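Local coordinates for tyrosyl-tRNA synthetase (Archaeoglobus fulgidus, PDB 2CYB), which catalyses the two-step attachment of L-tyrosine to tRNA(Tyr), first activating the amino acid with ATP and then transferring it to the acceptor end of the tRNA, at the interface of chains A and B. Coordinates in Å, arbitrary orientation; residue numbers count along the deposited sequence, not the author numbering. Chains: chain A/B, Tyrosyl-tRNA synthetase.

The interface of chains A and B. Residues chain A 134, 138, 156; chain B 134, 138, 156.
A:Leu134 and B:Leu134 meet tip to tip in an apolar patch of the two-fold symmetric homodimer interface, where each subunit of this class I synthetase offers the same residues to its twin and so helps to hold the pair together. Each leucine starts the short helix 134-140, and its CG lies anti to the backbone N (chi1 174° in A:Leu134, 170° in B:Leu134), which carries the isobutyl group out toward the partner. Both methyls of each fork take part: CD2 of A:Leu134 comes within 3.7 Å of CD1 of B:Leu134, and the two CD1 methyls stand 3.8 Å apart. A forked, uncharged side chain suits this place, since two methyls can mesh with two others in ordinary van der Waals contact without a polar group to be satisfied.

A methionine from the partner's helix (154-168 in chain A, 153-168 in chain B) flanks each leucine. B:Met156 lays CG and SD against CD2 of A:Leu134, each at 4.0 Å. On the other half, A:Met156 runs roughly perpendicular to the side chain of B:Leu134, its SD 4.1 Å from CD2 of that residue. This flexible, polarisable thioether can fit its flank to a methyl group.

Arginine suits the margin because its hydrocarbon stem can line the apolar patch while the guanidinium probably stays near water. The two copies bring NE near the opposite leucine by different routes: A:Arg138 with an extended chain, NE 4.3 Å from CD2 of B:Leu134, and B:Arg138 with a bent one (chi2 107°). In the latter, NE and NH2 each lie 4.2 Å from CD2 of A:Leu134, the same methyl that B:Met156 touches.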
ATOM      1  N   LEU A 134      -0.774   7.895  -6.748  1.00 24.91           N
ATOM      2  CA  LEU A 134      -1.827   6.890  -6.736  1.00 24.00           C
ATOM      3  C   LEU A 134      -2.342   6.728  -8.176  1.00 27.57           C
ATOM      4  O   LEU A 134      -2.629   5.630  -8.629  1.00 23.69           O
ATOM      5  CB  LEU A 134      -2.973   7.333  -5.823  1.00 19.57           C
ATOM      6  CG  LEU A 134      -4.211   6.431  -5.835  1.00 24.41           C
ATOM      7  CD1 LEU A 134      -3.819   4.991  -5.466  1.00 28.78           C
ATOM      8  CD2 LEU A 134      -5.248   6.976  -4.860  1.00 31.74           C
ATOM      9  N   ARG A 138      -2.647   3.242 -10.045  1.00 28.58           N
ATOM     10  CA  ARG A 138      -3.967   2.762 -10.418  1.00 30.73           C
ATOM     11  C   ARG A 138      -4.028   2.474 -11.918  1.00 25.65           C
ATOM     12  O   ARG A 138      -4.551   1.441 -12.339  1.00 27.59           O
ATOM     13  CB  ARG A 138      -5.023   3.799 -10.043  1.00 32.08           C
ATOM     14  CG  ARG A 138      -6.447   3.280 -10.087  1.00 40.90           C
ATOM     15  CD  ARG A 138      -7.431   4.414  -9.846  1.00 43.62           C
ATOM     16  NE  ARG A 138      -8.754   3.948  -9.432  1.00 57.43           N
ATOM     17  CZ  ARG A 138      -9.457   3.009 -10.059  1.00 58.72           C
ATOM     18  NH1 ARG A 138      -8.970   2.412 -11.139  1.00 68.97           N
ATOM     19  NH2 ARG A 138     -10.663   2.682  -9.615  1.00 63.58           N
ATOM     20  N   MET A 156      -3.058  -1.492  -5.212  1.00 23.63           N
ATOM     21  CA  MET A 156      -2.273  -0.300  -5.521  1.00 27.91           C
ATOM     22  C   MET A 156      -0.828  -0.493  -5.059  1.00 29.72           C
ATOM     23  O   MET A 156       0.079   0.204  -5.512  1.00 26.29           O
ATOM     24  CB  MET A 156      -2.887   0.934  -4.851  1.00 27.27           C
ATOM     25  CG  MET A 156      -4.333   1.191  -5.254  1.00 27.78           C
ATOM     26  SD  MET A 156      -4.515   1.562  -7.028  1.00 32.00           S
ATOM     27  CE  MET A 156      -5.009  -0.059  -7.678  1.00 32.20           C
TER
ATOM     28  N   LEU B 134      -9.693   1.152  -1.686  1.00 23.61           N
ATOM     29  CA  LEU B 134      -8.907   2.353  -1.907  1.00 24.39           C
ATOM     30  C   LEU B 134      -9.778   3.550  -1.570  1.00 27.94           C
ATOM     31  O   LEU B 134      -9.313   4.527  -0.992  1.00 23.86           O
ATOM     32  CB  LEU B 134      -8.455   2.443  -3.361  1.00 25.06           C
ATOM     33  CG  LEU B 134      -7.829   3.777  -3.785  1.00 29.39           C
ATOM     34  CD1 LEU B 134      -6.523   4.016  -2.989  1.00 24.80           C
ATOM     35  CD2 LEU B 134      -7.548   3.759  -5.286  1.00 32.20           C
ATOM     36  N   ARG B 138      -8.625   6.390   1.017  1.00 25.66           N
ATOM     37  CA  ARG B 138      -8.473   7.762   0.538  1.00 25.88           C
ATOM     38  C   ARG B 138      -9.357   8.732   1.337  1.00 22.63           C
ATOM     39  O   ARG B 138      -8.901   9.809   1.745  1.00 24.73           O
ATOM     40  CB  ARG B 138      -8.822   7.838  -0.957  1.00 30.88           C
ATOM     41  CG  ARG B 138      -9.240   9.232  -1.407  1.00 45.88           C
ATOM     42  CD  ARG B 138      -8.198   9.945  -2.239  1.00 48.92           C
ATOM     43  NE  ARG B 138      -8.292   9.584  -3.649  1.00 56.58           N
ATOM     44  CZ  ARG B 138      -7.900  10.368  -4.650  1.00 56.16           C
ATOM     45  NH1 ARG B 138      -7.388  11.567  -4.402  1.00 58.74           N
ATOM     46  NH2 ARG B 138      -8.018   9.952  -5.904  1.00 63.36           N
ATOM     47  N   MET B 156      -1.982   6.220   0.973  1.00 21.86           N
ATOM     48  CA  MET B 156      -3.083   5.272   1.041  1.00 24.39           C
ATOM     49  C   MET B 156      -2.670   4.116   1.972  1.00 24.80           C
ATOM     50  O   MET B 156      -3.519   3.408   2.513  1.00 24.09           O
ATOM     51  CB  MET B 156      -3.402   4.737  -0.358  1.00 22.22           C
ATOM     52  CG  MET B 156      -3.761   5.829  -1.350  1.00 27.32           C
ATOM     53  SD  MET B 156      -5.255   6.713  -0.870  1.00 28.40           S
ATOM     54  CE  MET B 156      -4.610   8.143  -0.028  1.00 26.43           C
TER